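Local coordinates for protein benzoate 1,2-dioxygenase beta subunit (PDB 3E99) that forms the beta subunit of benzoate 1,2-dioxygenase, the ring-hydroxylating oxygenase that converts benzoate to a cis-dihydrodiol, and probably plays a chiefly structural part there, at residues A[20-25]-A[90-95]; A[74-79]-A[159-164]. All coordinates share one frame; numbering follows the deposited sequence.

Both contacts lie in the cone-like NTF2 fold of the beta subunit, and the C-terminal tail joins them. In interaction 1 the end of helix 7-22 is tied to strand 89-103 through Asp22 and His92; in interaction 2 helix 66-82 grips the tail 159-164 through Arg75 and Asp160. Their centres are about 13 Å apart, yet they touch: His92 NE2 lies 2.8 Å from Ile164 OXT, a probable hydrogen bond, and Leu21 CD1 packs 3.6 Å from Ile161 O. His92 therefore stands between the carboxylate of Asp22 and the terminal carboxylate. Interaction 1 also borders a second subunit of the trimer, whereas interaction 2 stays within one chain.

Interaction 1 (A[20-25]-A[90-95]); sequences LLDDKA and TSHNIA
Leu21 sets one methyl, CD1, obliquely against the His92 ring, 3.7 Å from NE2, an apolar neighbour for a buried imidazole. Asp22 does the main work. Its carboxylate takes three hydrogen bonds from the strand: OD2 accepts His92 N at 2.9 Å in an almost straight bond (179°), while OD1 accepts His92 ND1 at 2.6 Å on its syn side, but well out of the carboxylate plane, and Thr90 OG1 at 2.8 Å on its anti side. ND1 meets OD1 nearly in the ring plane, with ring and carboxylate turned 48° apart. A carboxylate suits this place, since its two oxygens can answer a backbone N-H, an imidazole N-H and a hydroxyl at once; the His-carboxylate bond fixes the imidazole's rotation. Thr90 OG1 sits between the backbone N and carbonyl carbon (chi1 58°), where it also accepts a proton from water 1, which donates to Leu21 O as well. Lys24, with positive phi, is the C-prime residue of the Schellman motif that ends the helix, and its NZ donates to that same water. Helix 7-22 thus ends against strand 89-103, helix 26-30 packs on Leu21, strand 106-119 pairs with strand 89-103, and Asn112 of the second subunit packs on Asp22.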
# COMPACT_ATOMS: atom_id res chain seq x y z
N LEU A 20 0.90 16.59 0.59
CA LEU A 20 1.23 17.95 0.18
C LEU A 20 2.00 17.97 -1.17
O LEU A 20 1.81 18.89 -1.97
CB LEU A 20 1.97 18.69 1.30
CG LEU A 20 1.10 18.86 2.56
CD1 LEU A 20 1.92 19.45 3.70
CD2 LEU A 20 -0.17 19.68 2.31
N LEU A 21 2.78 16.94 -1.45
CA LEU A 21 3.43 16.78 -2.75
C LEU A 21 2.43 16.41 -3.82
O LEU A 21 2.44 16.95 -4.92
CB LEU A 21 4.53 15.68 -2.71
CG LEU A 21 5.77 15.96 -1.93
CD1 LEU A 21 6.60 14.67 -1.74
CD2 LEU A 21 6.56 17.07 -2.64
N ASP A 22 1.56 15.45 -3.51
CA ASP A 22 0.61 14.99 -4.51
C ASP A 22 -0.35 16.11 -4.90
O ASP A 22 -0.79 16.18 -6.04
CB ASP A 22 -0.20 13.80 -4.04
CG ASP A 22 0.65 12.53 -3.90
OD1 ASP A 22 1.65 12.38 -4.61
OD2 ASP A 22 0.24 11.65 -3.12
N ASP A 23 -0.64 16.98 -3.95
CA ASP A 23 -1.56 18.10 -4.18
C ASP A 23 -0.87 19.42 -4.55
O ASP A 23 -1.52 20.45 -4.68
CB ASP A 23 -2.46 18.30 -2.99
CG ASP A 23 -3.55 17.21 -2.87
OD1 ASP A 23 -3.77 16.45 -3.85
OD2 ASP A 23 -4.13 17.10 -1.77
N LYS A 24 0.46 19.37 -4.73
CA LYS A 24 1.27 20.47 -5.22
C LYS A 24 1.23 21.70 -4.33
O LYS A 24 1.36 22.83 -4.82
CB LYS A 24 0.91 20.74 -6.68
CG LYS A 24 0.87 19.39 -7.44
CD LYS A 24 0.95 19.45 -8.90
CE LYS A 24 0.92 18.02 -9.52
NZ LYS A 24 2.26 17.32 -9.50
N ALA A 25 1.10 21.44 -3.03
CA ALA A 25 1.09 22.45 -1.98
C ALA A 25 2.52 22.64 -1.48
O ALA A 25 2.88 22.21 -0.38
CB ALA A 25 0.20 21.98 -0.82
N THR A 90 0.40 12.67 -9.30
CA THR A 90 1.22 11.70 -8.56
C THR A 90 0.35 11.17 -7.41
O THR A 90 -0.58 11.85 -6.95
CB THR A 90 2.53 12.29 -8.00
OG1 THR A 90 2.26 13.38 -7.13
CG2 THR A 90 3.49 12.76 -9.12
N SER A 91 0.69 9.98 -6.95
CA SER A 91 -0.02 9.35 -5.84
C SER A 91 0.99 8.54 -5.04
O SER A 91 1.49 7.53 -5.51
CB SER A 91 -1.14 8.45 -6.31
OG SER A 91 -1.95 8.03 -5.21
N HIS A 92 1.32 9.05 -3.85
CA HIS A 92 2.19 8.36 -2.91
C HIS A 92 1.42 7.28 -2.15
O HIS A 92 0.24 7.45 -1.82
CB HIS A 92 2.77 9.34 -1.88
CG HIS A 92 3.84 10.23 -2.44
ND1 HIS A 92 3.60 11.13 -3.46
CD2 HIS A 92 5.15 10.34 -2.13
CE1 HIS A 92 4.73 11.73 -3.77
NE2 HIS A 92 5.68 11.29 -2.97
N ASN A 93 2.13 6.17 -1.86
CA ASN A 93 1.58 5.01 -1.16
C ASN A 93 2.63 4.53 -0.19
O ASN A 93 3.65 3.97 -0.60
CB ASN A 93 1.21 3.89 -2.13
CG ASN A 93 0.17 4.33 -3.19
OD1 ASN A 93 -1.06 4.27 -2.98
ND2 ASN A 93 0.68 4.71 -4.37
N ILE A 94 2.40 4.81 1.08
CA ILE A 94 3.39 4.58 2.14
C ILE A 94 2.97 3.29 2.82
O ILE A 94 1.82 3.21 3.30
CB ILE A 94 3.39 5.74 3.17
CG1 ILE A 94 3.69 7.13 2.53
CG2 ILE A 94 4.34 5.43 4.40
CD1 ILE A 94 4.94 7.18 1.80
N ALA A 95 3.89 2.33 2.91
CA ALA A 95 3.58 0.96 3.36
C ALA A 95 4.65 0.47 4.34
O ALA A 95 5.79 0.91 4.36
CB ALA A 95 3.56 -0.00 2.14
O HOH W 1 2.97 15.97 -7.30
O HOH W 2 -1.37 14.77 -8.18

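Interaction 2 (A[74-79]-A[159-164]); sequences FRIKTE and IDIYHI
Arg75 and Asp160 reach toward each other tip to tip in a salt bridge between helix 66-82 and the C-terminal tail. The main bond runs from Arg75 NH2 to Asp160 OD2, 2.9 Å long and fairly straight at 163°; it lies in the guanidinium plane and meets the syn side of OD2. Weak bonds from NH1 to OD2 and from NH2 to OD1 join it, and the two flat groups are nearly coplanar, 28° apart. Beside this polar pair, Ile76 sends CD1 to Ile161 CG1, 3.6 Å away, and to the edge of the Tyr162 ring, 4.0 Å from CD2. An apolar chain long enough to carry CD1 to both fits here.

Several groups position this first shell. The Arg75 chain bends at chi3 (49°), which turns NE out of the extended line of the chain, and Glu79, one helical turn on, holds NH1 with OE1 at 3.0 Å. Water 3 donates to Asp160 OD2 at 2.6 Å and shares a hydrogen bond with Tyr162 OH. On the tail, Ile161 N donates to Asp160 OD1 on its anti side at 2.7 Å, and Asp160 N donates to His163 ND1 in the ring plane. Arg72, a turn earlier on helix 66-82, gives OD1 a second salt bridge, and Trp26 packs on both Ile76 and Tyr162.

With two arginines and a backbone N-H around it, the Asp160 carboxylate is expected to stay ionised. Arg75, bonded to both acids, probably offsets the repulsion between Glu79 OE1 and Asp160 OD2, which are 4.9 Å apart, and so ties the tail to the helix electrostatically.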
# COMPACT_ATOMS: atom_id res chain seq x y z
N PHE A 74 11.47 26.21 -5.75
CA PHE A 74 11.42 27.39 -6.59
C PHE A 74 11.52 26.96 -8.05
O PHE A 74 10.77 27.47 -8.87
CB PHE A 74 12.54 28.42 -6.29
CG PHE A 74 12.24 29.79 -6.90
CD1 PHE A 74 12.61 30.11 -8.20
CD2 PHE A 74 11.54 30.73 -6.16
CE1 PHE A 74 12.30 31.31 -8.74
CE2 PHE A 74 11.23 31.95 -6.67
CZ PHE A 74 11.61 32.25 -7.96
N ARG A 75 12.46 26.06 -8.38
CA ARG A 75 12.61 25.57 -9.78
C ARG A 75 11.33 24.88 -10.28
O ARG A 75 10.90 25.09 -11.41
CB ARG A 75 13.83 24.62 -9.95
CG ARG A 75 13.98 24.13 -11.42
CD ARG A 75 15.07 23.04 -11.66
NE ARG A 75 15.03 21.89 -10.74
CZ ARG A 75 14.08 20.94 -10.66
NH1 ARG A 75 12.99 20.95 -11.43
NH2 ARG A 75 14.21 19.95 -9.78
N ILE A 76 10.74 24.06 -9.43
CA ILE A 76 9.50 23.37 -9.79
C ILE A 76 8.39 24.38 -10.07
O ILE A 76 7.65 24.27 -11.05
CB ILE A 76 9.12 22.34 -8.72
CG1 ILE A 76 10.06 21.10 -8.83
CG2 ILE A 76 7.63 21.94 -8.86
CD1 ILE A 76 10.23 20.34 -7.55
N LYS A 77 8.24 25.36 -9.18
CA LYS A 77 7.22 26.39 -9.39
C LYS A 77 7.46 27.10 -10.72
O LYS A 77 6.50 27.35 -11.49
CB LYS A 77 7.21 27.39 -8.22
CG LYS A 77 6.77 26.85 -6.91
CD LYS A 77 6.65 28.00 -5.91
CE LYS A 77 6.16 27.56 -4.55
NZ LYS A 77 6.29 28.69 -3.59
N THR A 78 8.73 27.41 -11.03
CA THR A 78 9.05 28.14 -12.26
C THR A 78 8.68 27.32 -13.49
O THR A 78 8.04 27.81 -14.40
CB THR A 78 10.53 28.56 -12.34
OG1 THR A 78 10.84 29.35 -11.20
CG2 THR A 78 10.79 29.39 -13.58
N GLU A 79 9.05 26.04 -13.49
CA GLU A 79 8.67 25.13 -14.58
C GLU A 79 7.15 25.07 -14.76
O GLU A 79 6.66 25.12 -15.87
CB GLU A 79 9.24 23.71 -14.30
CG GLU A 79 10.77 23.67 -14.45
CD GLU A 79 11.40 22.34 -14.08
OE1 GLU A 79 10.78 21.52 -13.34
OE2 GLU A 79 12.57 22.15 -14.52
N ILE A 159 13.69 11.76 -12.04
CA ILE A 159 13.01 11.71 -10.77
C ILE A 159 13.18 13.05 -10.11
O ILE A 159 14.23 13.64 -10.13
CB ILE A 159 13.56 10.53 -9.88
CG1 ILE A 159 12.58 10.17 -8.78
CG2 ILE A 159 14.88 10.87 -9.25
CD1 ILE A 159 12.79 8.80 -8.19
N ASP A 160 12.12 13.53 -9.50
CA ASP A 160 12.21 14.74 -8.71
C ASP A 160 11.64 14.50 -7.34
O ASP A 160 11.08 13.43 -7.08
CB ASP A 160 11.47 15.85 -9.42
CG ASP A 160 12.11 17.22 -9.20
OD1 ASP A 160 12.76 17.43 -8.16
OD2 ASP A 160 11.97 18.08 -10.08
N ILE A 161 11.75 15.52 -6.48
CA ILE A 161 11.31 15.44 -5.11
C ILE A 161 9.83 15.11 -4.92
O ILE A 161 9.44 14.55 -3.89
CB ILE A 161 11.71 16.72 -4.31
CG1 ILE A 161 11.15 17.99 -4.93
CG2 ILE A 161 13.21 16.83 -4.21
CD1 ILE A 161 11.48 19.21 -4.09
N TYR A 162 9.00 15.44 -5.90
CA TYR A 162 7.56 15.13 -5.79
C TYR A 162 7.21 13.68 -6.11
O TYR A 162 6.04 13.28 -6.03
CB TYR A 162 6.74 16.08 -6.63
CG TYR A 162 7.16 16.19 -8.06
CD1 TYR A 162 6.73 15.28 -9.02
CD2 TYR A 162 7.95 17.25 -8.48
CE1 TYR A 162 7.11 15.40 -10.36
CE2 TYR A 162 8.32 17.37 -9.82
CZ TYR A 162 7.91 16.45 -10.73
OH TYR A 162 8.29 16.65 -12.02
N HIS A 163 8.21 12.88 -6.49
CA HIS A 163 8.03 11.44 -6.74
C HIS A 163 8.38 10.56 -5.55
O HIS A 163 8.11 9.36 -5.59
CB HIS A 163 8.92 10.96 -7.85
CG HIS A 163 8.56 11.47 -9.19
ND1 HIS A 163 9.43 12.24 -9.93
CD2 HIS A 163 7.45 11.31 -9.95
CE1 HIS A 163 8.87 12.55 -11.08
NE2 HIS A 163 7.67 11.98 -11.13
N ILE A 164 8.97 11.17 -4.51
CA ILE A 164 9.57 10.44 -3.39
C ILE A 164 9.19 11.07 -2.08
O ILE A 164 9.85 10.75 -1.06
CB ILE A 164 11.12 10.36 -3.54
CG1 ILE A 164 11.71 11.78 -3.57
CG2 ILE A 164 11.46 9.63 -4.83
CD1 ILE A 164 13.19 11.89 -3.80
OXT ILE A 164 8.25 11.92 -2.00
O HOH W 3 10.52 18.39 -12.21